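PDB 2CO7: putative fimbriae assembly chaperone, which probably acts as a periplasmic chaperone that helps fimbrial subunits fold and keeps them ready for assembly into surface fibres. Local coordinates for residues B[30-35]-B[93-98]; B[64-69]-B[74-79]. One frame throughout, in Å; residues are numbered along the deposited sequence. Where two conformers were deposited one is given.

Contact 1: B[30-35]-B[93-98]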
loop_
_atom_site.group_PDB
_atom_site.type_symbol
_atom_site.label_atom_id
_atom_site.label_comp_id
_atom_site.label_asym_id
_atom_site.label_seq_id
_atom_site.Cartn_x
_atom_site.Cartn_y
_atom_site.Cartn_z
ATOM N N ALA B 30 12.729 -5.907 -16.135
ATOM C CA ALA B 30 11.901 -4.715 -16.094
ATOM C C ALA B 30 12.631 -3.636 -15.291
ATOM O O ALA B 30 13.669 -3.890 -14.640
ATOM C CB ALA B 30 10.587 -5.040 -15.470
ATOM N N THR B 31 12.114 -2.420 -15.341
ATOM C CA THR B 31 12.740 -1.346 -14.570
ATOM C C THR B 31 11.695 -0.557 -13.853
ATOM O O THR B 31 10.515 -0.549 -14.243
ATOM C CB THR B 31 13.611 -0.362 -15.423
ATOM O OG1 THR B 31 12.812 0.237 -16.460
ATOM C CG2 THR B 31 14.845 -1.059 -16.032
ATOM N N LEU B 32 12.122 0.127 -12.792
ATOM C CA LEU B 32 11.194 0.983 -12.017
ATOM C C LEU B 32 12.035 2.152 -11.504
ATOM O O LEU B 32 13.041 1.934 -10.839
ATOM C CB LEU B 32 10.597 0.203 -10.846
ATOM C CG LEU B 32 9.706 1.003 -9.877
ATOM C CD1 LEU B 32 8.488 1.632 -10.553
ATOM C CD2 LEU B 32 9.289 0.067 -8.708
ATOM N N SER B 33 11.673 3.381 -11.863
ATOM C CA SER B 33 12.412 4.555 -11.386
ATOM C C SER B 33 12.041 4.830 -9.916
ATOM O O SER B 33 10.901 4.661 -9.525
ATOM C CB SER B 33 12.073 5.750 -12.280
ATOM O OG SER B 33 12.708 6.940 -11.875
ATOM N N VAL B 34 13.012 5.264 -9.120
ATOM C CA VAL B 34 12.759 5.686 -7.732
ATOM C C VAL B 34 13.486 7.014 -7.549
ATOM O O VAL B 34 14.647 7.140 -7.944
ATOM C CB VAL B 34 13.329 4.644 -6.690
ATOM C CG1 VAL B 34 14.805 4.451 -6.899
ATOM C CG2 VAL B 34 13.010 5.052 -5.229
ATOM N N SER B 35 12.785 7.996 -6.983
ATOM C CA SER B 35 13.378 9.303 -6.705
ATOM C C SER B 35 13.187 9.695 -5.258
ATOM O O SER B 35 12.201 9.321 -4.641
ATOM C CB SER B 35 12.797 10.389 -7.636
ATOM O OG SER B 35 12.857 9.960 -9.003
ATOM N N GLN B 93 3.097 -10.413 -7.952
ATOM C CA GLN B 93 4.032 -10.188 -6.840
ATOM C C GLN B 93 3.894 -8.702 -6.426
ATOM O O GLN B 93 3.168 -7.915 -7.068
ATOM C CB GLN B 93 5.486 -10.398 -7.346
ATOM C CG GLN B 93 5.962 -11.762 -7.620
ATOM C CD GLN B 93 5.440 -12.402 -8.898
ATOM O OE1 GLN B 93 5.412 -13.589 -8.973
ATOM N NE2 GLN B 93 5.076 -11.608 -9.908
ATOM N N TRP B 94 4.638 -8.305 -5.392
ATOM C CA TRP B 94 4.717 -6.922 -4.990
ATOM C C TRP B 94 6.176 -6.507 -4.923
ATOM O O TRP B 94 6.981 -7.186 -4.290
ATOM C CB TRP B 94 4.140 -6.746 -3.592
ATOM C CG TRP B 94 2.669 -6.999 -3.533
ATOM C CD1 TRP B 94 2.036 -8.209 -3.267
ATOM C CD2 TRP B 94 1.639 -6.053 -3.793
ATOM N NE1 TRP B 94 0.667 -8.043 -3.338
ATOM C CE2 TRP B 94 0.394 -6.741 -3.668
ATOM C CE3 TRP B 94 1.638 -4.699 -4.156
ATOM C CZ2 TRP B 94 -0.844 -6.094 -3.825
ATOM C CZ3 TRP B 94 0.381 -4.040 -4.290
ATOM C CH2 TRP B 94 -0.830 -4.765 -4.160
ATOM N N VAL B 95 6.488 -5.386 -5.555
ATOM C CA VAL B 95 7.823 -4.786 -5.471
ATOM C C VAL B 95 7.671 -3.589 -4.516
ATOM O O VAL B 95 6.901 -2.681 -4.774
ATOM C CB VAL B 95 8.429 -4.458 -6.889
ATOM C CG1 VAL B 95 7.571 -3.464 -7.726
ATOM C CG2 VAL B 95 9.852 -3.937 -6.762
ATOM N N CYS B 96 8.436 -3.634 -3.423
ATOM C CA CYS B 96 8.313 -2.686 -2.328
ATOM C C CYS B 96 9.617 -1.919 -2.161
ATOM O O CYS B 96 10.705 -2.477 -2.290
ATOM C CB CYS B 96 8.033 -3.434 -1.049
ATOM S SG CYS B 96 6.405 -4.215 -0.978
ATOM N N ILE B 97 9.468 -0.640 -1.877
ATOM C CA ILE B 97 10.579 0.285 -1.727
ATOM C C ILE B 97 10.437 0.842 -0.332
ATOM O O ILE B 97 9.429 1.505 -0.058
ATOM C CB ILE B 97 10.421 1.473 -2.740
ATOM C CG1 ILE B 97 10.441 1.002 -4.198
ATOM C CG2 ILE B 97 11.444 2.601 -2.480
ATOM C CD1 ILE B 97 11.518 0.058 -4.529
ATOM N N LYS B 98 11.399 0.527 0.537
ATOM C CA LYS B 98 11.447 1.070 1.902
ATOM C C LYS B 98 12.414 2.242 1.924
ATOM O O LYS B 98 13.584 2.097 1.517
ATOM C CB LYS B 98 11.954 0.027 2.906
ATOM C CG LYS B 98 11.970 0.552 4.365
ATOM C CD LYS B 98 12.609 -0.431 5.359
ATOM C CE LYS B 98 11.892 -1.783 5.351
ATOM N NZ LYS B 98 10.534 -1.645 5.978
#

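Contact 2: B[64-69]-B[74-79]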
loop_
_atom_site.group_PDB
_atom_site.type_symbol
_atom_site.label_atom_id
_atom_site.label_comp_id
_atom_site.label_asym_id
_atom_site.label_seq_id
_atom_site.Cartn_x
_atom_site.Cartn_y
_atom_site.Cartn_z
ATOM N N PRO B 64 19.496 -3.955 -4.288
ATOM C CA PRO B 64 18.555 -4.185 -3.173
ATOM C C PRO B 64 18.691 -3.158 -2.043
ATOM O O PRO B 64 17.708 -2.907 -1.340
ATOM C CB PRO B 64 18.943 -5.561 -2.645
ATOM C CG PRO B 64 20.337 -5.752 -3.086
ATOM C CD PRO B 64 20.570 -4.960 -4.312
ATOM N N LEU B 65 19.874 -2.547 -1.946
ATOM C CA LEU B 65 20.213 -1.613 -0.891
ATOM C C LEU B 65 21.001 -0.441 -1.502
ATOM O O LEU B 65 22.046 -0.657 -2.133
ATOM C CB LEU B 65 21.083 -2.348 0.119
ATOM C CG LEU B 65 20.655 -2.329 1.571
ATOM C CD1 LEU B 65 20.552 -0.923 2.044
ATOM C CD2 LEU B 65 19.292 -3.021 1.654
ATOM N N PHE B 66 20.516 0.787 -1.338
ATOM C CA PHE B 66 21.246 1.934 -1.911
ATOM C C PHE B 66 20.917 3.214 -1.154
ATOM O O PHE B 66 19.984 3.246 -0.351
ATOM C CB PHE B 66 20.915 2.092 -3.413
ATOM C CG PHE B 66 19.423 2.204 -3.725
ATOM C CD1 PHE B 66 18.881 3.431 -4.102
ATOM C CD2 PHE B 66 18.584 1.079 -3.712
ATOM C CE1 PHE B 66 17.537 3.569 -4.429
ATOM C CE2 PHE B 66 17.212 1.193 -4.037
ATOM C CZ PHE B 66 16.692 2.444 -4.410
ATOM N N ARG B 67 21.695 4.254 -1.408
ATOM C CA ARG B 67 21.490 5.537 -0.783
ATOM C C ARG B 67 21.137 6.474 -1.925
ATOM O O ARG B 67 21.787 6.453 -2.976
ATOM C CB ARG B 67 22.780 5.960 -0.079
ATOM C CG ARG B 67 22.693 7.194 0.812
ATOM C CD ARG B 67 23.973 7.180 1.654
ATOM N NE ARG B 67 24.101 8.286 2.601
ATOM C CZ ARG B 67 24.699 9.442 2.333
ATOM N NH1 ARG B 67 25.177 9.680 1.121
ATOM N NH2 ARG B 67 24.789 10.373 3.271
ATOM N N LEU B 68 20.120 7.300 -1.719
ATOM C CA LEU B 68 19.815 8.396 -2.649
ATOM C C LEU B 68 20.211 9.740 -2.072
ATOM O O LEU B 68 19.862 10.047 -0.939
ATOM C CB LEU B 68 18.339 8.395 -3.011
ATOM C CG LEU B 68 17.887 7.225 -3.896
ATOM C CD1 LEU B 68 16.379 7.366 -4.071
ATOM C CD2 LEU B 68 18.630 7.201 -5.237
ATOM N N GLU B 69 20.968 10.536 -2.843
ATOM C CA GLU B 69 21.251 11.907 -2.452
ATOM C C GLU B 69 19.961 12.723 -2.553
ATOM O O GLU B 69 18.968 12.257 -3.142
ATOM C CB GLU B 69 22.335 12.531 -3.353
ATOM C CG GLU B 69 23.696 11.823 -3.319
ATOM C CD GLU B 69 24.309 11.770 -1.913
ATOM O OE1 GLU B 69 25.219 12.559 -1.632
ATOM O OE2 GLU B 69 23.876 10.935 -1.082
ATOM N N SER B 74 16.913 7.469 -9.668
ATOM C CA SER B 74 17.660 6.268 -10.000
ATOM C C SER B 74 16.688 5.252 -10.617
ATOM O O SER B 74 15.471 5.430 -10.538
ATOM C CB SER B 74 18.250 5.649 -8.742
ATOM O OG SER B 74 19.239 4.706 -9.128
ATOM N N GLN B 75 17.246 4.195 -11.200
ATOM C CA GLN B 75 16.454 3.103 -11.748
ATOM C C GLN B 75 16.757 1.821 -11.005
ATOM O O GLN B 75 17.918 1.527 -10.671
ATOM C CB GLN B 75 16.768 2.904 -13.239
ATOM C CG GLN B 75 16.541 4.111 -14.111
ATOM C CD GLN B 75 15.068 4.370 -14.458
ATOM O OE1 GLN B 75 14.741 5.439 -14.986
ATOM N NE2 GLN B 75 14.185 3.410 -14.173
ATOM N N LEU B 76 15.721 1.048 -10.740
ATOM C CA LEU B 76 15.914 -0.265 -10.204
ATOM C C LEU B 76 15.688 -1.221 -11.330
ATOM O O LEU B 76 14.780 -1.010 -12.123
ATOM C CB LEU B 76 14.890 -0.515 -9.133
ATOM C CG LEU B 76 14.815 0.568 -8.068
ATOM C CD1 LEU B 76 13.736 0.183 -7.096
ATOM C CD2 LEU B 76 16.193 0.737 -7.387
ATOM N N ARG B 77 16.499 -2.270 -11.402
ATOM C CA ARG B 77 16.293 -3.333 -12.358
ATOM C C ARG B 77 15.640 -4.507 -11.641
ATOM O O ARG B 77 16.129 -4.947 -10.602
ATOM C CB ARG B 77 17.665 -3.777 -12.868
ATOM C CG ARG B 77 17.670 -5.084 -13.644
ATOM C CD ARG B 77 17.372 -4.887 -15.131
ATOM N NE ARG B 77 18.019 -5.943 -15.909
ATOM C CZ ARG B 77 17.624 -6.339 -17.118
ATOM N NH1 ARG B 77 16.578 -5.760 -17.702
ATOM N NH2 ARG B 77 18.278 -7.309 -17.749
ATOM N N ILE B 78 14.592 -5.065 -12.231
ATOM C CA ILE B 78 13.901 -6.220 -11.643
ATOM C C ILE B 78 14.061 -7.405 -12.602
ATOM O O ILE B 78 13.757 -7.265 -13.767
ATOM C CB ILE B 78 12.390 -5.925 -11.480
ATOM C CG1 ILE B 78 12.154 -4.679 -10.606
ATOM C CG2 ILE B 78 11.684 -7.178 -10.927
ATOM C CD1 ILE B 78 10.747 -4.073 -10.707
ATOM N N VAL B 79 14.531 -8.559 -12.119
ATOM C CA VAL B 79 14.813 -9.691 -13.020
ATOM C C VAL B 79 14.267 -10.972 -12.387
ATOM O O VAL B 79 14.409 -11.173 -11.175
ATOM C CB VAL B 79 16.347 -9.811 -13.375
ATOM C CG1 VAL B 79 16.867 -8.586 -14.124
ATOM C CG2 VAL B 79 17.192 -10.026 -12.125
#

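Contact 1: B[30-35]-B[93-98]
L32 and V34 meet V95 and I97 in a buried, wholly apolar contact across the core of the N-terminal immunoglobulin-like beta sandwich, the domain found in PapD-type pilus chaperones. Strands 30-35 and 91-100 face each other from the two layers and run in roughly the same direction, so that L32 matches V95 and V34 matches I97. The CA atoms of L32 and V95 are 9.4 Å apart, too far for backbone pairing, and the gap is spanned by side chains. Branched aliphatic residues suit it, since they fill the volume without leaving a buried polar group to satisfy. I97 has further neighbours: V44 and S46 of strand 42-50, and V14 and L16 of strand 10-16. Residues between the inward-facing ones serve other surfaces. C96 points away from strand 30-35 and is joined by a disulfide to C125 of strand 116-131, while W94 lies edge-to-face against an aromatic ring of another protein chain. L32 and V95 approach tip to tip. CG of L32 stands anti to the backbone N (chi1 175°); this sends the side chain toward the facing strand, bringing L32 CD2 to 4.0 Å from V95 CG1. V34 and I97 instead slant past one another, V34 CG2 lying 4.0 Å from I97 CG2.

Contact 2: B[64-69]-B[74-79]
F66 and L68 reach across to L76 and S74 in the beta hairpin formed by strands 59-68 and 73-80, where its two arms have spread apart in the immunoglobulin-like domain. Backbone bonding shows the separation. F66 and L68 pair with V44 and I42 of strand 42-50, whereas S74 and L76 pair with V34 and L32, leaving the CA atoms of L68 and S74 8.0 Å apart. Apolar side chains bridge the gap. The F66 ring and the L76 side chain cross at about a right angle, and L76 CD2 sits obliquely against the ring, 3.5 Å from both F66 CZ and F66 CE2. A chi1 of 55° at F66 sets CG between its backbone N and carbonyl carbon, which leads the ring out from strand 59-68 toward its neighbour. A large flat side chain suits this place because its ring reaches L76 on the other arm; it also touches V34 and S46. The polar interactions are local to the strand end and turn. The guanidinium of R67 makes a salt bridge to E69, with R67 NH1 2.8 Å from E69 OE2, and E69 N is hydrogen-bonded to Q72 OE1. Close to that turn, little S74 accommodates the leucine opposite. L68 CD2 lies in the plane of the F66 ring at its edge, and on the strand 73-80 side it comes 3.9 Å from S74 CB.

In the fold
After strands 10-16 and 20-24 the chain forms strand 30-35, continues through strands 42-50 and 59-68, and turns within four residues into 74-79; contact 2 closes that short loop. Strand 91-100 follows, and contact 1 closes the much longer excursion of 57 residues that encloses contact 2 entirely. The two contacts do not cross in sequence and their centres are about 8 Å apart. They share a boundary at strands 30-35 and 73-80, antiparallel neighbours, with a probable hydrogen bond from L76 N to L32 O, 2.8 Å. I97 CD1 packs 3.4 Å from L76 CD1, so strand 91-100 meets the hairpin's second arm in the core.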